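Local coordinates for colicin-B (Escherichia coli, PDB 1RH1), which kills closely related bacteria by forming a channel that depolarizes the cytoplasmic membrane and dissipates cellular energy, at residues 353-358 with 459-464; 404-409 with 416-421; 422-427 with 465-470. All coordinates share one frame; numbering follows the deposited sequence.

Interaction 1 (353-358 with 459-464); sequences ENINNF and VALSLF
Ile355 O accepts a backbone hydrogen bond from Phe358 N at 3.0 Å. This turn presents both side chains to Leu461 on the other segment. The contact there is apolar and buried. The branch that does the touching is Leu461 CD1. It sits over the middle of one face of the Phe358 ring, 3.5 Å from the centroid and only 5° off the ring normal. This is a CH-pi contact, and the six ring carbons lie at nearly equal distances from the methyl. The two side chains meet at about a right angle. Phe358 CG is anti to the backbone N (chi1 -159°), which swings the ring across the end of Leu461. The same methyl also meets the flank of Ile355, with CG1 to Leu461 CD1 at 4.2 Å. In the pore-forming domain, a helical bundle, this joins helix 342-357 to helix 457-472. The latter lies within a predicted transmembrane segment, consistent with the buried hydrophobic hairpin of channel-forming colicins. Helix 291-340 lies beside the pair: Leu322 touches both Ile355 and Ser462. Ser462 OG makes weak hydrogen bonds to Val321 O and Thr325 OG1 of that helix.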
loop_
_atom_site.group_PDB
_atom_site.type_symbol
_atom_site.label_atom_id
_atom_site.label_comp_id
_atom_site.label_asym_id
_atom_site.label_seq_id
_atom_site.Cartn_x
_atom_site.Cartn_y
_atom_site.Cartn_z
ATOM N N GLU A 353 7.024 -11.139 -24.331
ATOM C CA GLU A 353 7.008 -11.690 -22.967
ATOM C C GLU A 353 7.965 -10.879 -22.102
ATOM O O GLU A 353 7.596 -10.361 -21.046
ATOM C CB GLU A 353 7.454 -13.160 -22.943
ATOM C CG GLU A 353 6.377 -14.183 -23.364
ATOM C CD GLU A 353 6.825 -15.621 -23.728
ATOM O OE1 GLU A 353 7.801 -16.139 -23.157
ATOM O OE2 GLU A 353 6.176 -16.232 -24.597
ATOM N N ASN A 354 9.187 -10.688 -22.603
ATOM C CA ASN A 354 10.184 -9.889 -21.925
ATOM C C ASN A 354 9.811 -8.438 -21.672
ATOM O O ASN A 354 10.199 -7.860 -20.654
ATOM C CB ASN A 354 11.450 -9.939 -22.725
ATOM C CG ASN A 354 12.327 -11.072 -22.258
ATOM O OD1 ASN A 354 12.013 -12.251 -22.418
ATOM N ND2 ASN A 354 13.449 -10.690 -21.646
ATOM N N ILE A 355 9.066 -7.835 -22.600
ATOM C CA ILE A 355 8.672 -6.453 -22.424
ATOM C C ILE A 355 7.537 -6.434 -21.411
ATOM O O ILE A 355 7.549 -5.610 -20.485
ATOM C CB ILE A 355 8.213 -5.834 -23.778
ATOM C CG1 ILE A 355 9.346 -5.800 -24.775
ATOM C CG2 ILE A 355 7.771 -4.405 -23.555
ATOM C CD1 ILE A 355 8.977 -5.241 -26.159
ATOM N N ASN A 356 6.604 -7.394 -21.536
ATOM C CA ASN A 356 5.442 -7.410 -20.678
ATOM C C ASN A 356 5.777 -7.663 -19.224
ATOM O O ASN A 356 4.942 -7.476 -18.345
ATOM C CB ASN A 356 4.461 -8.454 -21.125
ATOM C CG ASN A 356 3.070 -7.978 -20.753
ATOM O OD1 ASN A 356 2.451 -8.403 -19.783
ATOM N ND2 ASN A 356 2.557 -7.026 -21.516
ATOM N N ASN A 357 7.014 -8.058 -18.948
ATOM C CA ASN A 357 7.486 -8.241 -17.582
ATOM C C ASN A 357 8.623 -7.307 -17.175
ATOM O O ASN A 357 9.010 -7.241 -16.008
ATOM C CB ASN A 357 7.962 -9.669 -17.396
ATOM C CG ASN A 357 6.909 -10.695 -17.726
ATOM O OD1 ASN A 357 7.282 -11.776 -18.168
ATOM N ND2 ASN A 357 5.617 -10.392 -17.545
ATOM N N PHE A 358 9.155 -6.573 -18.155
ATOM C CA PHE A 358 10.255 -5.652 -18.013
ATOM C C PHE A 358 10.078 -4.588 -16.952
ATOM O O PHE A 358 11.020 -3.870 -16.664
ATOM C CB PHE A 358 10.457 -5.028 -19.335
ATOM C CG PHE A 358 11.826 -4.449 -19.481
ATOM C CD1 PHE A 358 12.843 -5.287 -19.894
ATOM C CD2 PHE A 358 12.037 -3.094 -19.250
ATOM C CE1 PHE A 358 14.113 -4.762 -20.084
ATOM C CE2 PHE A 358 13.295 -2.571 -19.437
ATOM C CZ PHE A 358 14.328 -3.407 -19.853
ATOM N N VAL A 459 9.215 2.353 -19.721
ATOM C CA VAL A 459 8.533 3.339 -20.557
ATOM C C VAL A 459 9.400 3.651 -21.795
ATOM O O VAL A 459 8.881 3.763 -22.909
ATOM C CB VAL A 459 8.281 4.629 -19.740
ATOM C CG1 VAL A 459 7.413 5.586 -20.492
ATOM C CG2 VAL A 459 7.516 4.324 -18.499
ATOM N N ALA A 460 10.730 3.758 -21.692
ATOM C CA ALA A 460 11.554 4.019 -22.858
ATOM C C ALA A 460 11.599 2.847 -23.818
ATOM O O ALA A 460 11.796 3.044 -25.016
ATOM C CB ALA A 460 12.967 4.327 -22.453
ATOM N N LEU A 461 11.425 1.622 -23.317
ATOM C CA LEU A 461 11.363 0.450 -24.173
ATOM C C LEU A 461 10.050 0.456 -24.945
ATOM O O LEU A 461 10.034 0.147 -26.135
ATOM C CB LEU A 461 11.388 -0.838 -23.390
ATOM C CG LEU A 461 12.484 -1.856 -23.652
ATOM C CD1 LEU A 461 12.034 -3.111 -22.958
ATOM C CD2 LEU A 461 12.723 -2.145 -25.129
ATOM N N SER A 462 8.938 0.819 -24.292
ATOM C CA SER A 462 7.644 0.834 -24.931
ATOM C C SER A 462 7.585 1.808 -26.077
ATOM O O SER A 462 7.437 1.341 -27.196
ATOM C CB SER A 462 6.612 1.173 -23.928
ATOM O OG SER A 462 6.544 0.012 -23.126
ATOM N N LEU A 463 7.753 3.119 -25.875
ATOM C CA LEU A 463 7.815 4.125 -26.932
ATOM C C LEU A 463 8.679 3.722 -28.111
ATOM O O LEU A 463 8.248 3.875 -29.239
ATOM C CB LEU A 463 8.340 5.392 -26.317
ATOM C CG LEU A 463 8.587 6.646 -27.094
ATOM C CD1 LEU A 463 7.338 7.175 -27.741
ATOM C CD2 LEU A 463 9.079 7.674 -26.109
ATOM N N PHE A 464 9.846 3.137 -27.893
ATOM C CA PHE A 464 10.705 2.725 -28.970
ATOM C C PHE A 464 10.129 1.567 -29.733
ATOM O O PHE A 464 10.139 1.542 -30.966
ATOM C CB PHE A 464 12.026 2.323 -28.417
ATOM C CG PHE A 464 13.023 1.930 -29.484
ATOM C CD1 PHE A 464 13.527 2.893 -30.351
ATOM C CD2 PHE A 464 13.435 0.610 -29.582
ATOM C CE1 PHE A 464 14.449 2.516 -31.316
ATOM C CE2 PHE A 464 14.362 0.246 -30.555
ATOM C CZ PHE A 464 14.868 1.200 -31.421
#

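Interaction 2 (404-409 with 416-421)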
loop_
_atom_site.group_PDB
_atom_site.type_symbol
_atom_site.label_atom_id
_atom_site.label_comp_id
_atom_site.label_asym_id
_atom_site.label_seq_id
_atom_site.Cartn_x
_atom_site.Cartn_y
_atom_site.Cartn_z
ATOM N N MET A 404 1.571 9.559 -33.216
ATOM C CA MET A 404 2.248 8.531 -32.434
ATOM C C MET A 404 2.593 9.098 -31.058
ATOM O O MET A 404 2.691 8.384 -30.053
ATOM C CB MET A 404 3.522 8.098 -33.142
ATOM C CG MET A 404 4.267 6.945 -32.472
ATOM S SD MET A 404 3.268 5.475 -32.113
ATOM C CE MET A 404 2.995 5.057 -33.798
ATOM N N GLY A 405 2.754 10.430 -31.045
ATOM C CA GLY A 405 2.963 11.198 -29.842
ATOM C C GLY A 405 1.688 11.168 -29.029
ATOM O O GLY A 405 1.689 10.661 -27.916
ATOM N N ASN A 406 0.586 11.639 -29.618
ATOM C CA ASN A 406 -0.721 11.645 -28.988
ATOM C C ASN A 406 -1.216 10.306 -28.483
ATOM O O ASN A 406 -2.125 10.313 -27.658
ATOM C CB ASN A 406 -1.776 12.191 -29.941
ATOM C CG ASN A 406 -1.587 13.664 -30.274
ATOM O OD1 ASN A 406 -1.774 14.108 -31.411
ATOM N ND2 ASN A 406 -1.215 14.471 -29.287
ATOM N N LYS A 407 -0.674 9.154 -28.900
ATOM C CA LYS A 407 -1.109 7.868 -28.364
ATOM C C LYS A 407 -0.718 7.551 -26.923
ATOM O O LYS A 407 0.422 7.283 -26.544
ATOM C CB LYS A 407 -0.599 6.728 -29.207
ATOM C CG LYS A 407 -1.017 6.754 -30.672
ATOM C CD LYS A 407 -2.515 6.771 -30.855
ATOM C CE LYS A 407 -2.758 6.500 -32.327
ATOM N NZ LYS A 407 -4.173 6.332 -32.622
ATOM N N PHE A 408 -1.837 7.821 -26.226
ATOM C CA PHE A 408 -2.317 7.639 -24.841
ATOM C C PHE A 408 -3.773 8.065 -24.796
ATOM O O PHE A 408 -4.349 8.143 -23.712
ATOM C CB PHE A 408 -1.694 8.483 -23.711
ATOM C CG PHE A 408 -0.848 9.613 -24.158
ATOM C CD1 PHE A 408 0.490 9.388 -24.398
ATOM C CD2 PHE A 408 -1.438 10.846 -24.370
ATOM C CE1 PHE A 408 1.278 10.410 -24.870
ATOM C CE2 PHE A 408 -0.645 11.885 -24.849
ATOM C CZ PHE A 408 0.714 11.667 -25.100
ATOM N N ALA A 409 -4.344 8.320 -25.995
ATOM C CA ALA A 409 -5.720 8.772 -26.254
ATOM C C ALA A 409 -6.532 7.991 -27.325
ATOM O O ALA A 409 -7.729 7.691 -27.147
ATOM C CB ALA A 409 -5.689 10.258 -26.666
ATOM N N LYS A 416 1.988 9.465 -21.174
ATOM C CA LYS A 416 1.729 10.801 -20.533
ATOM C C LYS A 416 2.418 12.036 -21.183
ATOM O O LYS A 416 3.634 12.017 -21.370
ATOM C CB LYS A 416 2.123 10.836 -19.015
ATOM C CG LYS A 416 1.569 11.933 -18.059
ATOM C CD LYS A 416 0.047 11.868 -17.757
ATOM C CE LYS A 416 -0.413 10.780 -16.766
ATOM N NZ LYS A 416 -1.853 10.537 -16.814
ATOM N N ALA A 417 1.709 13.140 -21.536
ATOM C CA ALA A 417 2.216 14.388 -22.171
ATOM C C ALA A 417 2.924 14.409 -23.538
ATOM O O ALA A 417 3.999 13.817 -23.656
ATOM C CB ALA A 417 3.180 15.115 -21.238
ATOM N N ALA A 418 2.409 15.102 -24.585
ATOM C CA ALA A 418 3.031 15.149 -25.917
ATOM C C ALA A 418 4.260 16.068 -26.191
ATOM O O ALA A 418 4.321 17.139 -26.815
ATOM C CB ALA A 418 1.926 15.468 -26.890
ATOM N N ASP A 419 5.241 15.479 -25.500
ATOM C CA ASP A 419 6.680 15.703 -25.413
ATOM C C ASP A 419 7.341 14.523 -26.104
ATOM O O ASP A 419 8.549 14.465 -26.312
ATOM C CB ASP A 419 7.106 15.688 -23.986
ATOM C CG ASP A 419 7.484 17.030 -23.388
ATOM O OD1 ASP A 419 7.995 17.025 -22.266
ATOM O OD2 ASP A 419 7.285 18.071 -24.020
ATOM N N TYR A 420 6.458 13.538 -26.327
ATOM C CA TYR A 420 6.656 12.274 -26.976
ATOM C C TYR A 420 6.553 12.449 -28.445
ATOM O O TYR A 420 7.152 11.634 -29.133
ATOM C CB TYR A 420 5.616 11.265 -26.563
ATOM C CG TYR A 420 5.890 10.725 -25.173
ATOM C CD1 TYR A 420 5.610 11.495 -24.046
ATOM C CD2 TYR A 420 6.443 9.460 -25.036
ATOM C CE1 TYR A 420 5.890 11.004 -22.786
ATOM C CE2 TYR A 420 6.721 8.964 -23.771
ATOM C CZ TYR A 420 6.437 9.740 -22.652
ATOM O OH TYR A 420 6.663 9.230 -21.388
ATOM N N ALA A 421 5.830 13.449 -28.968
ATOM C CA ALA A 421 5.796 13.638 -30.409
ATOM C C ALA A 421 7.182 13.919 -30.969
ATOM O O ALA A 421 7.544 13.439 -32.038
ATOM C CB ALA A 421 4.918 14.789 -30.747
#
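Gly405 and Ala421 make the tightest backbone approach between 404-409 and 416-421. Their CA atoms are 3.8 Å apart, and Gly405 CA lies 3.7 Å from Ala421 N. Gly405 has no side chain to keep the chains apart. Ala421 CB reaches the same Gly405 CA at 4.2 Å.

The aromatic part is carried by Phe408. Its ring is sandwiched by backbone. Asn406 O stands 3.4 Å above the ring plane on one face, offset toward the rim. Lys416 C and Ala417 N lie over the opposite face. On that side Phe408 CD1 comes to 3.6 Å from Lys416 N. Phe408 CG nearly eclipses its own backbone N (chi1 12°), a rotation that turns the ring toward 416-418.

The apolar pair is Phe408 CZ with Ala418 CB, at 4.4 Å. Asn406 ND2 touches the same methyl, Ala418 CB, at 4.1 Å, a van der Waals contact. Further along, Tyr420 stacks on Phe415 and makes a cation-pi contact with Lys423. Its side chain also packs on Val459 and Leu463 of helix 457-472.

The contacts close the loop between two helices: helix 401-406 ends against the start of helix 420-435 in the pore-forming domain.

Interaction 3 (422-427 with 465-470)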
loop_
_atom_site.group_PDB
_atom_site.type_symbol
_atom_site.label_atom_id
_atom_site.label_comp_id
_atom_site.label_asym_id
_atom_site.label_seq_id
_atom_site.Cartn_x
_atom_site.Cartn_y
_atom_site.Cartn_z
ATOM N N ILE A 422 7.948 14.648 -30.144
ATOM C CA ILE A 422 9.332 15.038 -30.339
ATOM C C ILE A 422 10.205 13.814 -30.353
ATOM O O ILE A 422 11.063 13.703 -31.232
ATOM C CB ILE A 422 9.775 15.970 -29.206
ATOM C CG1 ILE A 422 8.982 17.256 -29.290
ATOM C CG2 ILE A 422 11.236 16.281 -29.303
ATOM C CD1 ILE A 422 9.230 18.288 -28.173
ATOM N N LYS A 423 9.998 12.901 -29.399
ATOM C CA LYS A 423 10.806 11.685 -29.316
ATOM C C LYS A 423 10.517 10.744 -30.463
ATOM O O LYS A 423 11.432 10.208 -31.091
ATOM C CB LYS A 423 10.544 10.983 -27.999
ATOM C CG LYS A 423 10.894 11.921 -26.854
ATOM C CD LYS A 423 10.960 11.186 -25.538
ATOM C CE LYS A 423 11.564 12.071 -24.447
ATOM N NZ LYS A 423 10.595 13.007 -23.914
ATOM N N ALA A 424 9.220 10.633 -30.768
ATOM C CA ALA A 424 8.737 9.843 -31.886
ATOM C C ALA A 424 9.254 10.395 -33.210
ATOM O O ALA A 424 9.578 9.611 -34.096
ATOM C CB ALA A 424 7.231 9.856 -31.920
ATOM N N ASN A 425 9.395 11.714 -33.382
ATOM C CA ASN A 425 9.990 12.281 -34.589
ATOM C C ASN A 425 11.486 12.001 -34.662
ATOM O O ASN A 425 12.062 11.846 -35.754
ATOM C CB ASN A 425 9.759 13.777 -34.608
ATOM C CG ASN A 425 10.381 14.531 -35.773
ATOM O OD1 ASN A 425 11.222 15.398 -35.559
ATOM N ND2 ASN A 425 10.016 14.244 -37.018
ATOM N N ASN A 426 12.150 11.925 -33.501
ATOM C CA ASN A 426 13.554 11.611 -33.571
ATOM C C ASN A 426 13.747 10.179 -33.981
ATOM O O ASN A 426 14.576 9.957 -34.848
ATOM C CB ASN A 426 14.222 11.852 -32.251
ATOM C CG ASN A 426 14.298 13.330 -31.944
ATOM O OD1 ASN A 426 13.962 13.725 -30.839
ATOM N ND2 ASN A 426 14.719 14.175 -32.886
ATOM N N ILE A 427 12.958 9.222 -33.474
ATOM C CA ILE A 427 13.076 7.826 -33.892
ATOM C C ILE A 427 12.915 7.714 -35.396
ATOM O O ILE A 427 13.648 6.989 -36.053
ATOM C CB ILE A 427 12.010 6.963 -33.193
ATOM C CG1 ILE A 427 12.110 7.051 -31.667
ATOM C CG2 ILE A 427 12.238 5.523 -33.610
ATOM C CD1 ILE A 427 13.461 6.581 -31.106
ATOM N N SER A 465 9.667 0.581 -28.965
ATOM C CA SER A 465 9.075 -0.610 -29.548
ATOM C C SER A 465 7.747 -0.294 -30.203
ATOM O O SER A 465 7.531 -0.741 -31.318
ATOM C CB SER A 465 8.868 -1.659 -28.489
ATOM O OG SER A 465 10.110 -1.979 -27.888
ATOM N N LEU A 466 6.869 0.482 -29.566
ATOM C CA LEU A 466 5.633 0.942 -30.147
ATOM C C LEU A 466 5.869 1.758 -31.402
ATOM O O LEU A 466 5.286 1.413 -32.422
ATOM C CB LEU A 466 4.883 1.808 -29.205
ATOM C CG LEU A 466 4.151 1.140 -28.096
ATOM C CD1 LEU A 466 3.474 2.206 -27.270
ATOM C CD2 LEU A 466 3.085 0.219 -28.640
ATOM N N THR A 467 6.709 2.809 -31.404
ATOM C CA THR A 467 6.988 3.603 -32.601
ATOM C C THR A 467 7.482 2.709 -33.732
ATOM O O THR A 467 7.004 2.887 -34.854
ATOM C CB THR A 467 8.067 4.688 -32.332
ATOM O OG1 THR A 467 7.596 5.518 -31.279
ATOM C CG2 THR A 467 8.332 5.554 -33.549
ATOM N N LEU A 468 8.381 1.735 -33.479
ATOM C CA LEU A 468 8.856 0.870 -34.548
ATOM C C LEU A 468 7.830 -0.135 -35.066
ATOM O O LEU A 468 7.643 -0.277 -36.273
ATOM C CB LEU A 468 10.084 0.088 -34.103
ATOM C CG LEU A 468 11.359 0.791 -33.737
ATOM C CD1 LEU A 468 12.496 -0.200 -33.844
ATOM C CD2 LEU A 468 11.644 1.925 -34.684
ATOM N N GLY A 469 7.137 -0.826 -34.155
ATOM C CA GLY A 469 6.178 -1.871 -34.463
ATOM C C GLY A 469 4.927 -1.320 -35.093
ATOM O O GLY A 469 4.568 -1.720 -36.195
ATOM N N SER A 470 4.273 -0.372 -34.424
ATOM C CA SER A 470 3.060 0.209 -34.969
ATOM C C SER A 470 3.267 1.106 -36.186
ATOM O O SER A 470 2.326 1.622 -36.779
ATOM C CB SER A 470 2.336 0.964 -33.849
ATOM O OG SER A 470 3.054 2.087 -33.404
#
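Thr467 and Leu468 of 465-470 meet Ala424 and Ile427 of 422-427 in a small buried contact. The two helix segments approach to 10.3 Å between axes, and their directions differ by 55°. Ser465 and Leu466 begin the second segment on another side of the helix, both packing on helix 291-340.

Thr467 is the main residue on this side. Its CA is 6.5 Å from that of Ala424, the nearest pair of CA atoms. The methyl CG2 is anti to the backbone N (chi1 -58° for OG1), which directs it to the other helix. There it lies 3.9 Å from Ile427 CG2 and 4.3 Å from Ala424 O. Thr467 OG1 lies 4.4 Å from Ala424 CB, but its hydrogen bond goes back to Leu463 O in its own helix. The buried hydroxyl is thus satisfied within its own helix.

Leu468 comes next. Its CB starts off to one side, but the end of the chain returns, and CD2 meets Ile427 CG2 at 3.8 Å. The two side chains cross at about a right angle. Ile427 CG2 therefore touches both Thr467 and Leu468. Beyond this contact, Ile427 also packs on Leu443 and Trp450 of helix 441-452.

Ser470 ends the segment. Its OG is hydrogen-bonded to Leu466 O, but at 2.5 Å the bond is too short to be trusted in detail. That oxygen also accepts from Ser470 N. Met404 of helix 401-406 touches both Ser470 and Thr467. The contact is a crossing of two helices in the colicin pore-forming bundle, where helix 457-472, predicted to be transmembrane, is covered by its neighbours in this soluble form.

How the interactions relate
Along the chain, 353-358 comes first, and interaction 1 closes a loop of 100 residues when 459-464 returns to it. Interaction 2 is nested inside that loop and closes a short one, from 404-409 to 416-421. Interaction 3 follows in series, opening at 422-427. It closes at 465-470, past the end of interaction 1, so interactions 1 and 3 cross. Both use helix 457-472, while interactions 2 and 3 share helix 420-435. The three also touch: Leu463 packs on Tyr420, Phe464 on Ile427, and Met404 on Ala424. Interactions 1 and 3 tie helices 342-357 and 420-435 to helix 457-472; interaction 2 joins helix 401-406 to helix 420-435.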